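Local structure of nitrogenase molybdenum-iron protein beta chain (Clostridium pasteurianum, 4WES) at residues Ile99-Thr104 and Leu133-Asn138; Asn83-Val88 and Ile119-Asp124. The protein forms, with the alpha chain, the molybdenum-iron component of nitrogenase, which reduces dinitrogen to ammonium, and shares in binding an [8Fe-7S] cluster. All blocks are in the same frame, centred on the assembly; numbering follows the deposited sequence.

Contact 1 (Ile99-Thr104 and Leu133-Asn138); sequences IIAVHT and LVIHTN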
loop_
_atom_site.group_PDB
_atom_site.type_symbol
_atom_site.label_atom_id
_atom_site.label_comp_id
_atom_site.label_asym_id
_atom_site.label_seq_id
_atom_site.Cartn_x
_atom_site.Cartn_y
_atom_site.Cartn_z
ATOM N N ILE B 99 33.567 20.647 -7.250
ATOM C CA ILE B 99 32.959 21.283 -8.403
ATOM C C ILE B 99 31.731 22.056 -7.945
ATOM O O ILE B 99 30.943 21.563 -7.151
ATOM C CB ILE B 99 32.636 20.252 -9.509
ATOM C CG1 ILE B 99 32.028 20.925 -10.728
ATOM C CG2 ILE B 99 31.770 19.103 -9.005
ATOM C CD1 ILE B 99 31.953 20.018 -11.946
ATOM N N ILE B 100 31.615 23.289 -8.441
ATOM C CA ILE B 100 30.414 24.100 -8.277
ATOM C C ILE B 100 29.651 24.033 -9.593
ATOM O O ILE B 100 30.205 24.348 -10.636
ATOM C CB ILE B 100 30.762 25.555 -7.916
ATOM C CG1 ILE B 100 31.557 25.624 -6.606
ATOM C CG2 ILE B 100 29.493 26.390 -7.842
ATOM C CD1 ILE B 100 32.037 27.008 -6.263
ATOM N N ALA B 101 28.380 23.610 -9.536
ATOM C CA ALA B 101 27.575 23.516 -10.742
ATOM C C ALA B 101 26.493 24.592 -10.678
ATOM O O ALA B 101 25.529 24.483 -9.937
ATOM C CB ALA B 101 26.944 22.154 -10.871
ATOM N N VAL B 102 26.702 25.643 -11.458
ATOM C CA VAL B 102 25.840 26.828 -11.444
ATOM C C VAL B 102 24.658 26.651 -12.397
ATOM O O VAL B 102 24.825 26.222 -13.543
ATOM C CB VAL B 102 26.655 28.063 -11.894
ATOM C CG1 VAL B 102 25.756 29.296 -11.893
ATOM C CG2 VAL B 102 27.852 28.270 -10.972
ATOM N N HIS B 103 23.467 27.023 -11.923
ATOM C CA HIS B 103 22.333 27.200 -12.797
ATOM C C HIS B 103 21.751 28.597 -12.515
ATOM O O HIS B 103 22.227 29.298 -11.603
ATOM C CB HIS B 103 21.285 26.085 -12.598
ATOM C CG HIS B 103 20.714 26.030 -11.209
ATOM N ND1 HIS B 103 21.172 25.168 -10.239
ATOM C CD2 HIS B 103 19.752 26.774 -10.609
ATOM C CE1 HIS B 103 20.470 25.360 -9.127
ATOM N NE2 HIS B 103 19.619 26.337 -9.324
ATOM N N THR B 104 20.776 29.011 -13.329
ATOM C CA THR B 104 20.285 30.378 -13.253
ATOM C C THR B 104 18.798 30.386 -12.912
ATOM O O THR B 104 18.192 29.356 -12.737
ATOM C CB THR B 104 20.599 31.130 -14.541
ATOM O OG1 THR B 104 19.952 30.462 -15.620
ATOM C CG2 THR B 104 22.102 31.199 -14.779
ATOM N N LEU B 133 36.687 23.010 -9.925
ATOM C CA LEU B 133 35.994 23.368 -11.146
ATOM C C LEU B 133 34.736 24.176 -10.869
ATOM O O LEU B 133 34.045 23.957 -9.862
ATOM C CB LEU B 133 35.588 22.113 -11.921
ATOM C CG LEU B 133 36.724 21.242 -12.423
ATOM C CD1 LEU B 133 36.246 19.905 -12.924
ATOM C CD2 LEU B 133 37.488 21.976 -13.513
ATOM N N VAL B 134 34.412 25.081 -11.791
ATOM C CA VAL B 134 33.099 25.772 -11.827
ATOM C C VAL B 134 32.518 25.589 -13.212
ATOM O O VAL B 134 33.151 25.930 -14.210
ATOM C CB VAL B 134 33.236 27.283 -11.525
ATOM C CG1 VAL B 134 31.856 27.949 -11.584
ATOM C CG2 VAL B 134 33.896 27.528 -10.172
ATOM N N ILE B 135 31.328 24.996 -13.261
ATOM C CA ILE B 135 30.615 24.807 -14.498
ATOM C C ILE B 135 29.255 25.499 -14.415
ATOM O O ILE B 135 28.826 25.901 -13.335
ATOM C CB ILE B 135 30.445 23.305 -14.832
ATOM C CG1 ILE B 135 29.454 22.580 -13.935
ATOM C CG2 ILE B 135 31.806 22.609 -14.804
ATOM C CD1 ILE B 135 29.066 21.228 -14.456
ATOM N N HIS B 136 28.580 25.644 -15.545
ATOM C CA HIS B 136 27.256 26.279 -15.518
ATOM C C HIS B 136 26.352 25.761 -16.617
ATOM O O HIS B 136 26.808 25.215 -17.634
ATOM C CB HIS B 136 27.334 27.815 -15.645
ATOM C CG HIS B 136 27.289 28.317 -17.051
ATOM N ND1 HIS B 136 28.367 28.285 -17.919
ATOM C CD2 HIS B 136 26.267 28.860 -17.735
ATOM C CE1 HIS B 136 28.000 28.790 -19.082
ATOM N NE2 HIS B 136 26.729 29.140 -18.999
ATOM N N THR B 137 25.051 25.969 -16.396
ATOM C CA THR B 137 24.052 25.954 -17.438
ATOM C C THR B 137 23.139 27.170 -17.262
ATOM O O THR B 137 23.269 27.895 -16.293
ATOM C CB THR B 137 23.244 24.649 -17.475
ATOM O OG1 THR B 137 22.414 24.639 -18.631
ATOM C CG2 THR B 137 22.420 24.475 -16.249
ATOM N N ASN B 138 22.279 27.396 -18.251
ATOM C CA ASN B 138 21.279 28.470 -18.215
ATOM C C ASN B 138 19.902 27.845 -18.154
ATOM O O ASN B 138 19.552 27.006 -19.004
ATOM C CB ASN B 138 21.398 29.363 -19.465
ATOM C CG ASN B 138 22.722 30.082 -19.521
ATOM O OD1 ASN B 138 23.720 29.563 -20.075
ATOM N ND2 ASN B 138 22.777 31.260 -18.919
#
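I100 and V102 join the edge strand L133-H136 through four backbone hydrogen bonds in parallel register. I100 N gives to L133 O at 2.9 Å and I100 O takes I135 N; V102 N then gives to I135 O at 2.8 Å, and V102 O takes T137 N just past the strand. CA-H...O contacts back this ladder, the shortest being H136 CA to V102 O at 3.1 Å.

Apolar packing splits between the two faces. On the face shared by I99, A101 and I135, I99 CG1, anti to the backbone N (chi1 -179°), meets L133 CB, and I99 CD1 meets I135 CG2 at 3.9 Å; A101 CB lies 4.0 Å from I135 CG1. On the face of I100 and V102, V102 CB touches H136 CB at 3.8 Å, and V102 CG2 crosses V134 CG1 at 4.1 Å.

Polar side chains gather at the C-terminal end. T104 OG1 and N138 ND2 both bond to E109 OE2, tying the C-terminal ends of the two segments through one carboxylate oxygen, while H136 ND1 pairs with Y160 OH.

With the H103 side chain about 7 Å from the bound [8Fe-7S] cluster, the chemistry implies a largely apolar sheet whose polar side chains collect at the cluster end.

Contact 2 (Asn83-Val88 and Ile119-Asp124); sequences NIKTAV and ISQMED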
loop_
_atom_site.group_PDB
_atom_site.type_symbol
_atom_site.label_atom_id
_atom_site.label_comp_id
_atom_site.label_asym_id
_atom_site.label_seq_id
_atom_site.Cartn_x
_atom_site.Cartn_y
_atom_site.Cartn_z
ATOM N N ASN B 83 28.129 39.233 -7.206
ATOM C CA ASN B 83 27.572 38.254 -6.282
ATOM C C ASN B 83 28.161 36.861 -6.469
ATOM O O ASN B 83 28.496 36.209 -5.491
ATOM C CB ASN B 83 26.064 38.115 -6.445
ATOM C CG ASN B 83 25.335 39.383 -6.187
ATOM O OD1 ASN B 83 25.547 40.348 -6.961
ATOM N ND2 ASN B 83 24.448 39.421 -5.170
ATOM N N ILE B 84 28.251 36.399 -7.718
ATOM C CA ILE B 84 28.726 35.057 -7.918
ATOM C C ILE B 84 30.231 34.964 -7.632
ATOM O O ILE B 84 30.691 33.960 -7.144
ATOM C CB ILE B 84 28.349 34.479 -9.286
ATOM C CG1 ILE B 84 28.533 32.954 -9.265
ATOM C CG2 ILE B 84 29.144 35.114 -10.426
ATOM C CD1 ILE B 84 27.960 32.254 -10.455
ATOM N N LYS B 85 30.978 36.033 -7.903
ATOM C CA LYS B 85 32.408 36.043 -7.583
ATOM C C LYS B 85 32.642 35.960 -6.078
ATOM O O LYS B 85 33.481 35.214 -5.587
ATOM C CB LYS B 85 33.056 37.284 -8.187
ATOM C CG LYS B 85 33.101 37.229 -9.692
ATOM C CD LYS B 85 33.586 38.571 -10.222
ATOM C CE LYS B 85 33.349 38.689 -11.695
ATOM N NZ LYS B 85 33.864 40.012 -12.138
ATOM N N THR B 86 31.848 36.697 -5.318
ATOM C CA THR B 86 31.891 36.609 -3.862
ATOM C C THR B 86 31.447 35.240 -3.393
ATOM O O THR B 86 32.070 34.646 -2.507
ATOM C CB THR B 86 30.984 37.670 -3.226
ATOM O OG1 THR B 86 31.515 38.962 -3.576
ATOM C CG2 THR B 86 30.872 37.524 -1.736
ATOM N N ALA B 87 30.386 34.718 -3.991
ATOM C CA ALA B 87 29.907 33.402 -3.585
ATOM C C ALA B 87 30.958 32.319 -3.714
ATOM O O ALA B 87 31.164 31.542 -2.794
ATOM C CB ALA B 87 28.683 32.998 -4.393
ATOM N N VAL B 88 31.669 32.293 -4.835
ATOM C CA VAL B 88 32.631 31.233 -5.094
ATOM C C VAL B 88 33.760 31.269 -4.046
ATOM O O VAL B 88 34.247 30.199 -3.597
ATOM C CB VAL B 88 33.123 31.314 -6.541
ATOM C CG1 VAL B 88 34.393 30.553 -6.808
ATOM C CG2 VAL B 88 32.038 30.841 -7.475
ATOM N N ILE B 119 32.799 33.491 -15.055
ATOM C CA ILE B 119 33.600 32.342 -14.703
ATOM C C ILE B 119 35.056 32.539 -15.177
ATOM O O ILE B 119 36.035 32.196 -14.489
ATOM C CB ILE B 119 32.963 31.046 -15.266
ATOM C CG1 ILE B 119 31.700 30.738 -14.476
ATOM C CG2 ILE B 119 33.934 29.881 -15.139
ATOM C CD1 ILE B 119 30.865 29.609 -15.040
ATOM N N SER B 120 35.220 33.114 -16.361
ATOM C CA SER B 120 36.564 33.425 -16.874
ATOM C C SER B 120 37.249 34.487 -15.972
ATOM O O SER B 120 38.424 34.385 -15.642
ATOM C CB SER B 120 36.431 33.825 -18.336
ATOM O OG SER B 120 36.068 35.167 -18.490
ATOM N N GLN B 121 36.469 35.436 -15.461
ATOM C CA GLN B 121 36.985 36.462 -14.554
ATOM C C GLN B 121 37.379 35.866 -13.205
ATOM O O GLN B 121 38.372 36.289 -12.617
ATOM C CB GLN B 121 35.970 37.600 -14.380
ATOM C CG GLN B 121 35.832 38.421 -15.643
ATOM C CD GLN B 121 34.739 39.454 -15.597
ATOM O OE1 GLN B 121 33.810 39.371 -14.794
ATOM N NE2 GLN B 121 34.833 40.436 -16.495
ATOM N N MET B 122 36.649 34.859 -12.731
ATOM C CA MET B 122 37.066 34.233 -11.486
ATOM C C MET B 122 38.385 33.489 -11.638
ATOM O O MET B 122 39.224 33.555 -10.743
ATOM C CB MET B 122 35.965 33.357 -10.942
ATOM C CG MET B 122 34.798 34.227 -10.538
ATOM S SD MET B 122 33.496 33.294 -9.776
ATOM C CE MET B 122 32.615 32.628 -11.183
ATOM N N GLU B 123 38.562 32.826 -12.762
ATOM C CA GLU B 123 39.802 32.154 -13.030
ATOM C C GLU B 123 40.952 33.156 -13.026
ATOM O O GLU B 123 41.987 32.938 -12.390
ATOM C CB GLU B 123 39.702 31.432 -14.368
ATOM C CG GLU B 123 40.954 30.635 -14.737
ATOM C CD GLU B 123 41.294 29.568 -13.707
ATOM O OE1 GLU B 123 40.382 28.784 -13.330
ATOM O OE2 GLU B 123 42.473 29.516 -13.281
ATOM N N ASP B 124 40.760 34.269 -13.721
ATOM C CA ASP B 124 41.812 35.267 -13.854
ATOM C C ASP B 124 42.206 35.853 -12.505
ATOM O O ASP B 124 43.367 36.181 -12.285
ATOM C CB ASP B 124 41.361 36.413 -14.773
ATOM C CG ASP B 124 41.079 35.945 -16.196
ATOM O OD1 ASP B 124 41.635 34.872 -16.581
ATOM O OD2 ASP B 124 40.329 36.666 -16.929
#
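K85 and M122 meet because each sends CG anti to its own carbonyl carbon, beside the backbone N. The two CG atoms come within 3.6 Å, and past them the chains part. K85 stays extended to its amine and runs toward Q121. M122 bends at chi3 (-82°), which turns its methyl CE out of the line of the chain.

The thioether carries the apolar part of the contact. M122 SD lies 3.7 Å from V88 CG2 and equally close to K85 CA, so the sulfur rests on the backbone of helix 81-95 as well as on a valine branch. M122 CE has a looser neighbour in I84 CG2 at 4.3 Å. A second conformer of M122 exists, so these sulfur and methyl contacts belong to the one described.

At the more open side of the interface, K85 NZ gives a 2.7 Å hydrogen bond to Q121 OE1. The amine stands above the amide plane, 51° out of it, and K85 CE also lies 3.2 Å from Q121 OE1. The lysine thus lays its CG methylene against the methionine and directs its probably charged ammonium at the amide oxygen.

The segment axes approach to 10.2 Å at -47°. M122 also packs on S127 and I128 in the loop after helix 115-125. Helices 81-95 and 115-125 pack side by side on one face of the parallel alpha/beta sheet, each preceding a strand of it, and I84 also reaches H41 and H43 of strand 38-43. N83, T86 and A87 pack against P45 and G46 of the alpha chain.

Overall arrangement
Both contacts are largely buried, but contact 1 lies deeper, its centre about 20 Å from the chain centre against about 31 Å for contact 2, and the two centres are about 11 Å apart. Contact 1 joins neighbouring strands of a parallel sheet; contact 2 joins the two helices that precede those strands, in an alpha/beta layering. The layers touch where V102 CG1 meets I84 CD1 and I100 CD1 meets V88 CG2, and where I119 CD1 packs on V134 and H136. Backbone hydrogen bonding holds the strands, whereas the helices meet mainly through side chains, with one lysine-to-amide bond on the more exposed side. The cluster lies near contact 1.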